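Local coordinates for protein MgGH51 (Meripilus giganteus, PDB 6ZPV) that probably releases terminal alpha-L-arabinofuranosyl groups by hydrolysis from arabinose-containing plant polysaccharides, as a fungal member of glycoside hydrolase family 51, at residues I550-F564 and K608-I622. Sequence-based numbering, arbitrary orientation.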
ATOM      1  N   ILE A 550      11.313  12.601 -23.142  1.00 11.10           N
ATOM      2  CA  ILE A 550      11.983  11.508 -23.846  1.00 11.36           C
ATOM      3  C   ILE A 550      12.534  10.566 -22.811  1.00 11.10           C
ATOM      4  O   ILE A 550      13.498  10.890 -22.104  1.00 12.07           O
ATOM      5  CB  ILE A 550      13.074  12.056 -24.780  1.00 11.89           C
ATOM      6  CG1 ILE A 550      12.557  13.071 -25.777  1.00 13.00           C
ATOM      7  CG2 ILE A 550      13.796  10.901 -25.446  1.00 12.60           C
ATOM      8  CD1 ILE A 550      13.634  13.883 -26.464  1.00 15.04           C
ATOM      9  N   LYS A 551      11.887   9.406 -22.639  1.00 11.43           N
ATOM     10  CA  LYS A 551      12.272   8.409 -21.611  1.00 11.49           C
ATOM     11  C   LYS A 551      13.036   7.287 -22.268  1.00 11.23           C
ATOM     12  O   LYS A 551      12.560   6.753 -23.269  1.00 12.69           O
ATOM     13  CB  LYS A 551      10.995   7.951 -20.854  1.00 12.04           C
ATOM     14  CG  LYS A 551      10.315   9.080 -20.105  1.00 12.74           C
ATOM     15  CD  LYS A 551       9.403   8.709 -19.008  1.00 15.93           C
ATOM     16  CE  LYS A 551       8.123   8.111 -19.477  1.00 16.30           C
ATOM     17  NZ  LYS A 551       6.876   9.017 -19.191  1.00 14.56           N
ATOM     18  N   ILE A 552      14.197   6.970 -21.710  1.00 11.99           N
ATOM     19  CA  ILE A 552      15.154   6.053 -22.355  1.00 11.87           C
ATOM     20  C   ILE A 552      15.612   5.018 -21.337  1.00 11.48           C
ATOM     21  O   ILE A 552      16.163   5.378 -20.262  1.00 12.57           O
ATOM     22  CB  ILE A 552      16.381   6.814 -22.855  1.00 11.96           C
ATOM     23  CG1 ILE A 552      15.996   8.003 -23.742  1.00 13.02           C
ATOM     24  CG2 ILE A 552      17.341   5.866 -23.563  1.00 13.64           C
ATOM     25  CD1 ILE A 552      17.085   9.040 -23.928  1.00 14.64           C
ATOM     26  N   ALA A 553      15.420   3.748 -21.652  1.00 11.48           N
ATOM     27  CA  ALA A 553      15.883   2.637 -20.821  1.00 11.93           C
ATOM     28  C   ALA A 553      16.997   1.908 -21.566  1.00 11.74           C
ATOM     29  O   ALA A 553      16.746   1.355 -22.633  1.00 12.74           O
ATOM     30  CB  ALA A 553      14.732   1.703 -20.478  1.00 12.57           C
ATOM     31  N   ASN A 554      18.175   1.871 -20.954  1.00 12.31           N
ATOM     32  CA  ASN A 554      19.270   1.004 -21.424  1.00 13.03           C
ATOM     33  C   ASN A 554      19.365  -0.123 -20.416  1.00 13.20           C
ATOM     34  O   ASN A 554      19.938   0.059 -19.356  1.00 14.65           O
ATOM     35  CB  ASN A 554      20.580   1.747 -21.625  1.00 12.76           C
ATOM     36  CG  ASN A 554      21.645   0.865 -22.212  1.00 14.22           C
ATOM     37  OD1 ASN A 554      21.430  -0.364 -22.333  1.00 16.47           O
ATOM     38  ND2 ASN A 554      22.774   1.448 -22.609  1.00 15.16           N
ATOM     39  N   ALA A 555      18.740  -1.272 -20.738  1.00 14.15           N
ATOM     40  CA  ALA A 555      18.623  -2.402 -19.807  1.00 16.10           C
ATOM     41  C   ALA A 555      19.742  -3.389 -19.969  1.00 18.27           C
ATOM     42  O   ALA A 555      19.661  -4.510 -19.331  1.00 19.22           O
ATOM     43  CB  ALA A 555      17.283  -3.110 -19.986  1.00 15.93           C
ATOM     44  N   GLY A 556      20.759  -3.053 -20.755  1.00 17.96           N
ATOM     45  CA  GLY A 556      21.904  -3.905 -21.055  1.00 24.23           C
ATOM     46  C   GLY A 556      23.230  -3.394 -20.495  1.00 18.03           C
ATOM     47  O   GLY A 556      23.320  -2.327 -19.889  1.00 16.40           O
ATOM     48  N   SER A 557      24.283  -4.197 -20.752  1.00 19.47           N
ATOM     49  CA  SER A 557      25.605  -3.984 -20.137  1.00 18.87           C
ATOM     50  C   SER A 557      26.543  -3.084 -20.932  1.00 18.80           C
ATOM     51  O   SER A 557      27.669  -2.823 -20.429  1.00 21.34           O
ATOM     52  CB  SER A 557      26.288  -5.315 -19.913  1.00 20.95           C
ATOM     53  OG  SER A 557      26.515  -5.972 -21.125  1.00 26.33           O
ATOM     54  N   SER A 558      26.132  -2.625 -22.095  1.00 20.80           N
ATOM     55  CA  SER A 558      26.988  -1.690 -22.845  1.00 27.85           C
ATOM     56  C   SER A 558      26.252  -0.350 -23.058  1.00 19.31           C
ATOM     57  O   SER A 558      25.036  -0.272 -23.253  1.00 20.10           O
ATOM     58  CB  SER A 558      27.530  -2.292 -24.115  1.00 45.80           C
ATOM     59  OG  SER A 558      26.400  -2.569 -24.910  1.00 53.44           O
ATOM     60  N   ALA A 559      27.010   0.725 -22.959  1.00 18.91           N
ATOM     61  CA  ALA A 559      26.565   2.097 -23.312  1.00 17.90           C
ATOM     62  C   ALA A 559      26.084   2.106 -24.737  1.00 16.22           C
ATOM     63  O   ALA A 559      26.660   1.421 -25.613  1.00 19.68           O
ATOM     64  CB  ALA A 559      27.666   3.119 -23.104  1.00 23.37           C
ATOM     65  N   GLN A 560      25.080   2.914 -25.037  1.00 15.25           N
ATOM     66  CA  GLN A 560      24.586   3.086 -26.396  1.00 16.58           C
ATOM     67  C   GLN A 560      24.228   4.554 -26.657  1.00 14.81           C
ATOM     68  O   GLN A 560      23.618   5.151 -25.771  1.00 18.16           O
ATOM     69  CB  GLN A 560      23.351   2.212 -26.608  1.00 19.42           C
ATOM     70  CG  GLN A 560      23.551   0.749 -26.330  1.00 27.06           C
ATOM     71  CD  GLN A 560      23.092   0.080 -27.565  1.00 42.19           C
ATOM     72  OE1 GLN A 560      23.674   0.436 -28.573  1.00 48.93           O
ATOM     73  NE2 GLN A 560      21.952  -0.622 -27.487  1.00 46.84           N
ATOM     74  N   SER A 561      24.511   5.072 -27.825  1.00 15.01           N
ATOM     75  CA  SER A 561      24.237   6.480 -28.160  1.00 14.87           C
ATOM     76  C   SER A 561      22.970   6.574 -29.009  1.00 13.66           C
ATOM     77  O   SER A 561      22.705   5.670 -29.832  1.00 14.95           O
ATOM     78  CB  SER A 561      25.444   7.179 -28.870  1.00 18.93           C
ATOM     79  OG  SER A 561      26.501   7.292 -27.922  1.00 24.17           O
ATOM     80  N   LEU A 562      22.217   7.637 -28.804  1.00 12.80           N
ATOM     81  CA  LEU A 562      21.024   7.936 -29.546  1.00 13.37           C
ATOM     82  C   LEU A 562      21.161   9.316 -30.129  1.00 13.37           C
ATOM     83  O   LEU A 562      21.453  10.253 -29.406  1.00 14.85           O
ATOM     84  CB  LEU A 562      19.777   7.871 -28.653  1.00 12.93           C
ATOM     85  CG  LEU A 562      19.611   6.545 -27.885  1.00 12.94           C
ATOM     86  CD1 LEU A 562      20.202   6.643 -26.500  1.00 15.01           C
ATOM     87  CD2 LEU A 562      18.151   6.117 -27.771  1.00 14.24           C
ATOM     88  N   THR A 563      20.897   9.439 -31.425  1.00 13.27           N
ATOM     89  CA  THR A 563      20.840  10.716 -32.097  1.00 13.65           C
ATOM     90  C   THR A 563      19.352  11.045 -32.301  1.00 13.89           C
ATOM     91  O   THR A 563      18.699  10.387 -33.116  1.00 14.77           O
ATOM     92  CB  THR A 563      21.545  10.654 -33.474  1.00 15.10           C
ATOM     93  OG1 THR A 563      22.873  10.094 -33.380  1.00 17.59           O
ATOM     94  CG2 THR A 563      21.535  12.033 -34.106  1.00 16.68           C
ATOM     95  N   PHE A 564      18.852  11.998 -31.530  1.00 13.23           N
ATOM     96  CA  PHE A 564      17.450  12.419 -31.645  1.00 13.39           C
ATOM     97  C   PHE A 564      17.298  13.428 -32.748  1.00 13.71           C
ATOM     98  O   PHE A 564      18.028  14.441 -32.776  1.00 15.20           O
ATOM     99  CB  PHE A 564      16.964  12.969 -30.309  1.00 13.50           C
ATOM    100  CG  PHE A 564      16.810  11.890 -29.278  1.00 13.10           C
ATOM    101  CD1 PHE A 564      15.734  10.982 -29.342  1.00 13.36           C
ATOM    102  CD2 PHE A 564      17.761  11.701 -28.298  1.00 14.18           C
ATOM    103  CE1 PHE A 564      15.656   9.968 -28.407  1.00 13.94           C
ATOM    104  CE2 PHE A 564      17.650  10.678 -27.378  1.00 15.09           C
ATOM    105  CZ  PHE A 564      16.606   9.800 -27.433  1.00 13.42           C
ATOM    106  N   LYS A 608      16.971  20.855 -32.463  1.00 16.67           N
ATOM    107  CA  LYS A 608      16.294  19.935 -33.385  1.00 16.71           C
ATOM    108  C   LYS A 608      17.075  18.661 -33.592  1.00 16.63           C
ATOM    109  O   LYS A 608      16.446  17.681 -34.065  1.00 17.85           O
ATOM    110  CB  LYS A 608      15.927  20.630 -34.695  1.00 18.27           C
ATOM    111  CG  LYS A 608      14.731  21.557 -34.574  1.00 20.77           C
ATOM    112  CD  LYS A 608      14.388  22.360 -35.797  1.00 20.77           C
ATOM    113  CE  LYS A 608      13.104  23.116 -35.646  1.00 24.17           C
ATOM    114  NZ  LYS A 608      12.780  23.849 -36.910  1.00 26.82           N
ATOM    115  N   THR A 609      18.377  18.671 -33.348  1.00 15.66           N
ATOM    116  CA  THR A 609      19.192  17.446 -33.405  1.00 14.72           C
ATOM    117  C   THR A 609      20.063  17.459 -32.159  1.00 15.15           C
ATOM    118  O   THR A 609      20.783  18.468 -31.926  1.00 15.26           O
ATOM    119  CB  THR A 609      20.081  17.404 -34.688  1.00 15.04           C
ATOM    120  OG1 THR A 609      19.236  17.481 -35.839  1.00 17.57           O
ATOM    121  CG2 THR A 609      20.898  16.133 -34.729  1.00 16.49           C
ATOM    122  N   PHE A 610      20.121  16.359 -31.415  1.00 13.69           N
ATOM    123  CA  PHE A 610      21.044  16.261 -30.284  1.00 14.03           C
ATOM    124  C   PHE A 610      21.336  14.805 -30.015  1.00 13.04           C
ATOM    125  O   PHE A 610      20.525  13.937 -30.447  1.00 14.44           O
ATOM    126  CB  PHE A 610      20.518  17.066 -29.083  1.00 14.90           C
ATOM    127  CG  PHE A 610      19.228  16.540 -28.502  1.00 14.53           C
ATOM    128  CD1 PHE A 610      18.055  17.016 -28.988  1.00 15.96           C
ATOM    129  CD2 PHE A 610      19.205  15.584 -27.517  1.00 17.74           C
ATOM    130  CE1 PHE A 610      16.868  16.592 -28.476  1.00 19.31           C
ATOM    131  CE2 PHE A 610      18.000  15.152 -27.012  1.00 22.20           C
ATOM    132  CZ  PHE A 610      16.821  15.634 -27.528  1.00 21.12           C
ATOM    133  N   THR A 611      22.393  14.558 -29.289  1.00 13.30           N
ATOM    134  CA  THR A 611      22.865  13.190 -29.055  1.00 13.32           C
ATOM    135  C   THR A 611      22.944  12.926 -27.567  1.00 13.70           C
ATOM    136  O   THR A 611      23.436  13.775 -26.818  1.00 16.16           O
ATOM    137  CB  THR A 611      24.207  12.979 -29.773  1.00 13.90           C
ATOM    138  OG1 THR A 611      24.027  13.223 -31.165  1.00 15.07           O
ATOM    139  CG2 THR A 611      24.781  11.618 -29.511  1.00 15.45           C
ATOM    140  N   TYR A 612      22.536  11.730 -27.156  1.00 13.74           N
ATOM    141  CA  TYR A 612      22.651  11.302 -25.753  1.00 13.32           C
ATOM    142  C   TYR A 612      23.375   9.963 -25.697  1.00 13.66           C
ATOM    143  O   TYR A 612      22.980   9.033 -26.451  1.00 14.23           O
ATOM    144  CB  TYR A 612      21.256  11.186 -25.104  1.00 13.72           C
ATOM    145  CG  TYR A 612      21.334  10.728 -23.667  1.00 13.06           C
ATOM    146  CD1 TYR A 612      21.979  11.487 -22.705  1.00 13.65           C
ATOM    147  CD2 TYR A 612      20.761   9.540 -23.259  1.00 12.76           C
ATOM    148  CE1 TYR A 612      22.039  11.075 -21.404  1.00 13.76           C
ATOM    149  CE2 TYR A 612      20.803   9.107 -21.956  1.00 12.79           C
ATOM    150  CZ  TYR A 612      21.465   9.888 -21.008  1.00 12.54           C
ATOM    151  OH  TYR A 612      21.553   9.503 -19.696  1.00 13.60           O
ATOM    152  N   ASN A 613      24.349   9.838 -24.811  1.00 13.39           N
ATOM    153  CA  ASN A 613      25.015   8.572 -24.552  1.00 14.60           C
ATOM    154  C   ASN A 613      24.368   7.931 -23.328  1.00 15.48           C
ATOM    155  O   ASN A 613      24.557   8.406 -22.213  1.00 17.65           O
ATOM    156  CB  ASN A 613      26.526   8.725 -24.342  1.00 17.79           C
ATOM    157  CG  ASN A 613      27.245   7.372 -24.181  1.00 31.08           C
ATOM    158  OD1 ASN A 613      26.717   6.210 -24.335  1.00 31.00           O
ATOM    159  ND2 ASN A 613      28.531   7.442 -23.866  1.00 47.25           N
ATOM    160  N   ALA A 614      23.581   6.896 -23.545  1.00 14.85           N
ATOM    161  CA  ALA A 614      22.852   6.192 -22.466  1.00 14.78           C
ATOM    162  C   ALA A 614      23.767   5.173 -21.819  1.00 13.96           C
ATOM    163  O   ALA A 614      24.138   4.195 -22.462  1.00 15.58           O
ATOM    164  CB  ALA A 614      21.622   5.511 -22.992  1.00 15.17           C
ATOM    165  N   PRO A 615      24.167   5.373 -20.554  1.00 14.27           N
ATOM    166  CA  PRO A 615      25.038   4.408 -19.914  1.00 14.72           C
ATOM    167  C   PRO A 615      24.422   3.031 -19.856  1.00 14.21           C
ATOM    168  O   PRO A 615      23.179   2.881 -19.825  1.00 14.07           O
ATOM    169  CB  PRO A 615      25.317   4.973 -18.490  1.00 14.74           C
ATOM    170  CG  PRO A 615      25.022   6.432 -18.647  1.00 16.19           C
ATOM    171  CD  PRO A 615      23.905   6.513 -19.677  1.00 14.05           C
ATOM    172  N   ALA A 616      25.264   1.996 -19.769  1.00 14.72           N
ATOM    173  CA  ALA A 616      24.775   0.668 -19.380  1.00 15.21           C
ATOM    174  C   ALA A 616      23.880   0.777 -18.138  1.00 13.62           C
ATOM    175  O   ALA A 616      24.163   1.585 -17.255  1.00 14.92           O
ATOM    176  CB  ALA A 616      25.958  -0.224 -19.058  1.00 17.01           C
ATOM    177  N   PHE A 617      22.844  -0.006 -18.102  1.00 13.39           N
ATOM    178  CA  PHE A 617      21.951  -0.107 -16.943  1.00 13.34           C
ATOM    179  C   PHE A 617      21.532   1.295 -16.504  1.00 12.46           C
ATOM    180  O   PHE A 617      21.861   1.738 -15.379  1.00 13.02           O
ATOM    181  CB  PHE A 617      22.588  -0.895 -15.800  1.00 14.48           C
ATOM    182  CG  PHE A 617      22.920  -2.312 -16.194  1.00 16.50           C
ATOM    183  CD1 PHE A 617      21.915  -3.235 -16.583  1.00 17.07           C
ATOM    184  CD2 PHE A 617      24.220  -2.731 -16.259  1.00 17.30           C
ATOM    185  CE1 PHE A 617      22.204  -4.493 -17.030  1.00 18.76           C
ATOM    186  CE2 PHE A 617      24.527  -4.027 -16.690  1.00 18.91           C
ATOM    187  CZ  PHE A 617      23.516  -4.881 -17.083  1.00 18.43           C
ATOM    188  N   SER A 618      20.784   1.993 -17.345  1.00 12.38           N
ATOM    189  CA  SER A 618      20.327   3.351 -16.991  1.00 12.42           C
ATOM    190  C   SER A 618      18.868   3.586 -17.385  1.00 12.36           C
ATOM    191  O   SER A 618      18.376   3.033 -18.395  1.00 13.05           O
ATOM    192  CB  SER A 618      21.210   4.399 -17.631  1.00 13.17           C
ATOM    193  OG  SER A 618      21.162   4.393 -19.052  1.00 13.42           O
ATOM    194  N   VAL A 619      18.240   4.477 -16.634  1.00 11.97           N
ATOM    195  CA  VAL A 619      16.946   5.046 -16.969  1.00 11.74           C
ATOM    196  C   VAL A 619      17.170   6.556 -17.038  1.00 11.54           C
ATOM    197  O   VAL A 619      17.647   7.156 -16.064  1.00 12.10           O
ATOM    198  CB  VAL A 619      15.845   4.767 -15.926  1.00 12.62           C
ATOM    199  CG1 VAL A 619      14.521   5.353 -16.382  1.00 13.75           C
ATOM    200  CG2 VAL A 619      15.735   3.265 -15.678  1.00 14.07           C
ATOM    201  N   SER A 620      16.818   7.172 -18.165  1.00 11.41           N
ATOM    202  CA  SER A 620      17.063   8.603 -18.394  1.00 11.83           C
ATOM    203  C   SER A 620      15.783   9.267 -18.855  1.00 11.83           C
ATOM    204  O   SER A 620      15.009   8.668 -19.627  1.00 12.85           O
ATOM    205  CB  SER A 620      18.171   8.845 -19.392  1.00 11.97           C
ATOM    206  OG  SER A 620      19.356   8.127 -19.044  1.00 12.97           O
ATOM    207  N   VAL A 621      15.624  10.527 -18.500  1.00 11.47           N
ATOM    208  CA  VAL A 621      14.524  11.366 -19.028  1.00 11.80           C
ATOM    209  C   VAL A 621      15.151  12.672 -19.501  1.00 11.49           C
ATOM    210  O   VAL A 621      15.797  13.371 -18.696  1.00 12.18           O
ATOM    211  CB  VAL A 621      13.461  11.672 -17.975  1.00 12.52           C
ATOM    212  CG1 VAL A 621      12.346  12.511 -18.594  1.00 13.57           C
ATOM    213  CG2 VAL A 621      12.931  10.383 -17.353  1.00 13.34           C
ATOM    214  N   ILE A 622      14.928  12.990 -20.759  1.00 11.39           N
ATOM    215  CA  ILE A 622      15.333  14.279 -21.339  1.00 11.59           C
ATOM    216  C   ILE A 622      14.050  15.055 -21.570  1.00 12.48           C
ATOM    217  O   ILE A 622      13.134  14.542 -22.264  1.00 12.36           O
ATOM    218  CB  ILE A 622      16.155  14.125 -22.637  1.00 12.54           C
ATOM    219  CG1 ILE A 622      17.468  13.440 -22.304  1.00 14.00           C
ATOM    220  CG2 ILE A 622      16.373  15.515 -23.267  1.00 13.83           C
ATOM    221  CD1 ILE A 622      18.315  13.064 -23.532  1.00 15.54           C
TER
HETATM  222  O   HOH W   1      19.069   5.718 -20.233  1.00 12.89           O
HETATM  223  O   HOH W   2      27.742   5.197 -26.570  1.00 28.84           O
HETATM  224  O   HOH W   3      25.176  11.406 -32.936  1.00 17.48           O
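The carbonyl oxygen of Ala614 takes two donors, Gln560 N at 3.0 Å and Asn554 ND2 at 3.1 Å, ND2 standing above the carbonyl plane. With CG anti to N (chi1 -175°), Asn554 lays its amide between the two connecting loops; ND2 also bonds Ser558 O, and OD1 takes Gly556 N in an Asx turn. Cutting Asn554 back to an alanine would probably leave Ser558 O and Gly556 N without these mates, Ala614 O with Gln560 N as its donor from this contact, and the 555-559 loop freer to shift. Opposite Asn554, Phe617 and Ser618 form a G1 beta bulge, where the Phe617 ring lies with one face over Gly556 O. Two antiparallel ladders run from this turn region, 550-554 against 618-622 and 560-564 against 609-614, and their facing sides form part of the beta-sandwich. Ile552 CD1 meets Tyr612 CD2 across the layers at 3.8 Å, while Leu562 CD1 rests on Ala614 CB within its own sheet. Farther along, Phe564 CB sits over a face of the Phe610 ring, 4.0 Å from its centroid, while Ile550 CD1 reaches that ring's edge at CZ. Tyr612 OH bonds Ser620 OG at 2.7 Å, tying the layers together. Water 1 links Ser620 OG to Ser618 OG and Ile552 O. The C-terminal beta-sandwich thus joins its sheets through an apolar interior, with polar groups at and beside the turn end met by one asparagine amide, serine hydroxyls and a water.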